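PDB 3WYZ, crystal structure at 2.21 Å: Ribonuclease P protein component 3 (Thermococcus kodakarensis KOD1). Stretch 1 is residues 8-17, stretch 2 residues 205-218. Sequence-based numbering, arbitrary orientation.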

# COMPACT_ATOMS: atom_id res chain seq x y z
N PHE A 8 -8.63 -20.45 10.65
CA PHE A 8 -7.98 -19.26 11.28
C PHE A 8 -9.02 -18.26 11.76
O PHE A 8 -10.17 -18.30 11.32
N SER A 9 -8.61 -17.38 12.66
CA SER A 9 -9.48 -16.31 13.14
C SER A 9 -10.24 -15.64 11.98
O SER A 9 -9.68 -15.41 10.90
N ARG A 10 -11.51 -15.36 12.22
CA ARG A 10 -12.37 -14.71 11.24
C ARG A 10 -12.29 -13.19 11.38
O ARG A 10 -12.33 -12.46 10.39
N ASP A 11 -12.16 -12.70 12.61
CA ASP A 11 -12.13 -11.26 12.84
C ASP A 11 -10.72 -10.77 13.16
O ASP A 11 -10.50 -10.13 14.18
N TYR A 12 -9.78 -11.06 12.26
CA TYR A 12 -8.40 -10.62 12.42
C TYR A 12 -8.10 -9.56 11.37
O TYR A 12 -8.34 -9.78 10.18
N PHE A 13 -7.58 -8.41 11.79
CA PHE A 13 -7.40 -7.27 10.88
C PHE A 13 -6.00 -6.65 10.99
O PHE A 13 -5.48 -6.48 12.08
N VAL A 14 -5.42 -6.30 9.84
CA VAL A 14 -4.07 -5.73 9.77
C VAL A 14 -4.09 -4.40 9.00
O VAL A 14 -4.65 -4.32 7.92
N GLU A 15 -3.48 -3.37 9.58
CA GLU A 15 -3.34 -2.08 8.90
C GLU A 15 -1.93 -1.99 8.33
O GLU A 15 -0.97 -1.91 9.08
N MET A 16 -1.84 -2.01 7.00
CA MET A 16 -0.57 -2.13 6.29
C MET A 16 0.19 -0.82 6.09
O MET A 16 1.37 -0.85 5.78
N ASP A 17 -0.47 0.31 6.27
CA ASP A 17 0.13 1.59 5.93
C ASP A 17 -0.45 2.75 6.76
O ASP A 17 -1.52 3.25 6.46
N ALA A 205 -13.37 -8.44 0.75
CA ALA A 205 -12.99 -7.27 1.56
C ALA A 205 -12.31 -7.68 2.87
O ALA A 205 -11.32 -7.08 3.28
N ARG A 206 -12.85 -8.72 3.50
CA ARG A 206 -12.27 -9.28 4.73
C ARG A 206 -10.86 -9.81 4.49
O ARG A 206 -9.97 -9.60 5.31
N ALA A 207 -10.67 -10.52 3.37
CA ALA A 207 -9.35 -11.08 3.04
C ALA A 207 -8.30 -10.01 2.78
O ALA A 207 -7.12 -10.22 3.06
N SER A 208 -8.73 -8.85 2.28
CA SER A 208 -7.83 -7.72 2.05
C SER A 208 -7.27 -7.09 3.34
O SER A 208 -6.26 -6.38 3.30
N LEU A 209 -7.93 -7.32 4.47
CA LEU A 209 -7.42 -6.88 5.77
C LEU A 209 -6.88 -8.03 6.63
O LEU A 209 -6.21 -7.79 7.63
N ASN A 210 -7.15 -9.27 6.22
CA ASN A 210 -6.81 -10.43 7.03
C ASN A 210 -5.78 -11.30 6.33
O ASN A 210 -4.58 -11.26 6.66
N PHE A 211 -6.22 -12.05 5.32
CA PHE A 211 -5.39 -13.08 4.70
C PHE A 211 -4.19 -12.53 3.92
O PHE A 211 -3.09 -13.04 4.05
N TYR A 212 -4.42 -11.51 3.10
CA TYR A 212 -3.35 -10.99 2.24
C TYR A 212 -2.26 -10.23 2.98
O TYR A 212 -1.09 -10.36 2.63
N PRO A 213 -2.62 -9.41 3.99
CA PRO A 213 -1.59 -8.83 4.85
C PRO A 213 -0.74 -9.88 5.58
O PRO A 213 0.48 -9.70 5.72
N ARG A 214 -1.37 -10.97 6.02
CA ARG A 214 -0.65 -12.09 6.66
C ARG A 214 0.41 -12.73 5.75
O ARG A 214 1.42 -13.25 6.23
N THR A 215 0.18 -12.69 4.45
CA THR A 215 1.13 -13.20 3.45
C THR A 215 2.40 -12.36 3.33
O THR A 215 3.40 -12.81 2.78
N ILE A 216 2.36 -11.13 3.85
CA ILE A 216 3.45 -10.16 3.71
C ILE A 216 4.16 -9.85 5.03
O ILE A 216 5.40 -9.79 5.08
N VAL A 217 3.38 -9.64 6.10
CA VAL A 217 3.90 -9.12 7.36
C VAL A 217 4.73 -10.10 8.19
O VAL A 217 5.33 -9.69 9.18
N TRP A 218 4.74 -11.38 7.83
CA TRP A 218 5.60 -12.35 8.51
C TRP A 218 7.07 -11.91 8.50
O TRP A 218 7.83 -12.22 9.41

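The contact buries 750 Å² and includes one backbone anchor: Val 14 N donates to Leu 209 O at 2.8 Å with an N-H...O angle of 140°. Phe 13 CA lies 3.5 Å from the same Leu 209 O in a CA-H...O contact, and the CA atoms of Phe 13 and Asn 210 are 5.0 Å apart.

Beyond the anchor, strand 14-17 approaches the weakly bonded helix of about 211-217 to 8.7 Å between axes, crossing at 61°, and the packing is apolar. Val 14, with chi1 t (176°), sets CB 3.6 Å from Pro 213 CB and CG1 4.2 Å from Val 217 CG1. Met 16 points toward the helix and folds through three m torsions (-69°, -63°, -77°). This curled chain places Met 16 SD 3.7 Å from Pro 213 CB and 3.5 Å from Val 217 CG1, while Met 16 CE reaches 3.9 Å from Ile 216 CD1. Pro 213, Ile 216 and Val 217 all direct CA-to-CB toward the strand. Glu 15, between Val 14 and Met 16, points away and makes no contact with stretch 2; Glu 15 OE1 accepts from Asp 17 N at 2.8 Å, and both carboxylate oxygens also bond elsewhere in the structure.

Before the strand the contacts become more polar. Asn 210 starts sideways, but with chi1 t (-175°) its amide comes nearer: Asn 210 ND2 donates a weak bond to Ser 9 O (3.3 Å, 156°). Asn 210 ND2 is also 3.4 Å from Tyr 12 O, but the angle is too poor for a hydrogen bond. Asn 210 OD1 accepts from Arg 214 NH1 at 3.0 Å and 171°, a nearly straight bond. The guanidinium of Arg 214 (chi1 m, chi2 t, chi3 p) lies flat on the Phe 8 ring, with planes at 26° and CZ 3.9 Å from the Phe 8 ring centroid, 16° off the normal: a cation-pi stack. Phe 8, chi1 t (-172°), points toward stretch 2 but is poorly ordered.

Arg 206 extends through chi1 and chi2 t before turning at chi3 m (-59°). Arg 206 NH1 forms a salt bridge with Asp 11 OD1 (3.3 Å) and a weak bond to Arg 10 O (3.4 Å, 140°). Asp 11 points away at CB, yet its carboxylate comes nearer. Arg 10 NH1 lies 3.5 Å from Arg 206 NH2 despite like charge, over one guanidinium face; Arg 10 is also poorly ordered. Phe 13, chi1 m (-56°), meets Leu 209 CB at its ring edge, with CD1 of Phe 13 4.0 Å from that CB.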

# COMPACT_ATOMS: atom_id res chain seq x y z
CB PHE A 8 -7.04 -18.57 10.30
CG PHE A 8 -6.22 -17.48 10.93
CD1 PHE A 8 -5.06 -17.79 11.63
CD2 PHE A 8 -6.62 -16.16 10.85
CE1 PHE A 8 -4.30 -16.79 12.22
CE2 PHE A 8 -5.87 -15.16 11.44
CZ PHE A 8 -4.71 -15.47 12.13
CB SER A 9 -8.68 -15.26 13.92
OG SER A 9 -9.43 -14.71 14.99
CB ARG A 10 -13.81 -15.19 11.41
CG ARG A 10 -14.44 -15.71 10.12
CD ARG A 10 -15.80 -16.33 10.37
NE ARG A 10 -16.87 -15.34 10.34
CZ ARG A 10 -17.29 -14.72 9.24
NH1 ARG A 10 -18.27 -13.82 9.32
NH2 ARG A 10 -16.73 -14.97 8.06
CB ASP A 11 -13.09 -10.89 13.97
CG ASP A 11 -14.54 -11.04 13.57
OD1 ASP A 11 -14.81 -11.25 12.36
OD2 ASP A 11 -15.42 -10.94 14.46
CB TYR A 12 -7.46 -11.81 12.28
CG TYR A 12 -6.04 -11.51 12.68
CD1 TYR A 12 -5.12 -11.01 11.75
CD2 TYR A 12 -5.60 -11.70 13.99
CE1 TYR A 12 -3.81 -10.71 12.12
CE2 TYR A 12 -4.30 -11.41 14.37
CZ TYR A 12 -3.41 -10.91 13.42
OH TYR A 12 -2.12 -10.62 13.79
CB PHE A 13 -8.46 -6.20 11.18
CG PHE A 13 -9.87 -6.71 11.11
CD1 PHE A 13 -10.41 -7.11 9.89
CD2 PHE A 13 -10.65 -6.80 12.25
CE1 PHE A 13 -11.71 -7.59 9.81
CE2 PHE A 13 -11.95 -7.28 12.18
CZ PHE A 13 -12.48 -7.67 10.96
CB VAL A 14 -3.09 -6.68 9.07
CG1 VAL A 14 -1.72 -6.04 8.91
CG2 VAL A 14 -2.99 -8.00 9.84
CB GLU A 15 -3.63 -0.94 9.88
CG GLU A 15 -3.37 0.47 9.38
CD GLU A 15 -3.90 0.74 7.98
OE1 GLU A 15 -3.20 0.43 7.01
OE2 GLU A 15 -5.01 1.31 7.85
CB MET A 16 -0.79 -2.76 4.92
CG MET A 16 -1.20 -4.21 4.95
SD MET A 16 0.07 -5.26 5.67
CE MET A 16 1.24 -5.37 4.32
CB ASP A 17 -0.05 1.83 4.43
CG ASP A 17 0.67 3.05 3.91
OD1 ASP A 17 1.56 3.57 4.62
OD2 ASP A 17 0.35 3.47 2.77
CB ALA A 205 -14.20 -6.41 1.85
CB ARG A 206 -13.17 -10.40 5.26
CG ARG A 206 -12.77 -10.96 6.62
CD ARG A 206 -13.64 -12.16 7.00
NE ARG A 206 -15.06 -11.80 7.06
CZ ARG A 206 -15.63 -11.12 8.05
NH1 ARG A 206 -14.93 -10.71 9.11
NH2 ARG A 206 -16.94 -10.85 7.99
CB ALA A 207 -9.45 -12.01 1.84
CB SER A 208 -8.54 -6.64 1.22
OG SER A 208 -8.88 -7.16 -0.06
CB LEU A 209 -8.52 -6.16 6.55
CG LEU A 209 -9.02 -4.83 6.00
CD1 LEU A 209 -10.13 -4.29 6.89
CD2 LEU A 209 -7.88 -3.82 5.88
CB ASN A 210 -8.10 -11.22 7.35
CG ASN A 210 -7.88 -12.38 8.29
OD1 ASN A 210 -6.77 -12.88 8.46
ND2 ASN A 210 -8.96 -12.83 8.92
CB PHE A 211 -6.25 -13.95 3.79
CG PHE A 211 -5.47 -14.96 3.01
CD1 PHE A 211 -4.97 -16.09 3.64
CD2 PHE A 211 -5.24 -14.78 1.65
CE1 PHE A 211 -4.24 -17.03 2.92
CE2 PHE A 211 -4.51 -15.71 0.94
CZ PHE A 211 -4.01 -16.84 1.57
CB TYR A 212 -3.93 -10.14 1.11
CG TYR A 212 -4.61 -10.98 0.05
CD1 TYR A 212 -3.87 -11.78 -0.82
CD2 TYR A 212 -6.00 -11.00 -0.06
CE1 TYR A 212 -4.50 -12.55 -1.78
CE2 TYR A 212 -6.63 -11.78 -1.01
CZ TYR A 212 -5.88 -12.55 -1.87
OH TYR A 212 -6.51 -13.32 -2.81
CB PRO A 213 -2.40 -8.00 5.84
CG PRO A 213 -3.60 -7.58 5.06
CD PRO A 213 -3.93 -8.78 4.22
CB ARG A 214 -1.64 -13.17 7.11
CG ARG A 214 -2.39 -12.86 8.40
CD ARG A 214 -3.66 -13.70 8.52
NE ARG A 214 -3.44 -15.11 8.17
CZ ARG A 214 -4.39 -15.97 7.81
NH1 ARG A 214 -5.67 -15.61 7.75
NH2 ARG A 214 -4.06 -17.22 7.50
CB THR A 215 0.42 -13.31 2.08
OG1 THR A 215 -0.70 -14.19 2.20
CG2 THR A 215 1.35 -13.83 0.98
CB ILE A 216 2.92 -8.82 3.13
CG1 ILE A 216 2.19 -9.07 1.81
CG2 ILE A 216 4.05 -7.82 2.95
CD1 ILE A 216 1.27 -7.94 1.40
CB VAL A 217 2.79 -8.57 8.29
CG1 VAL A 217 2.06 -7.40 7.63
CG2 VAL A 217 1.84 -9.68 8.73
CB TRP A 218 5.46 -13.74 7.88
CG TRP A 218 5.93 -13.82 6.46
CD1 TRP A 218 5.18 -13.59 5.33
CD2 TRP A 218 7.25 -14.13 6.01
NE1 TRP A 218 5.96 -13.74 4.21
CE2 TRP A 218 7.23 -14.07 4.60
CE3 TRP A 218 8.45 -14.45 6.66
CZ2 TRP A 218 8.37 -14.33 3.83
CZ3 TRP A 218 9.58 -14.70 5.89
CH2 TRP A 218 9.53 -14.64 4.49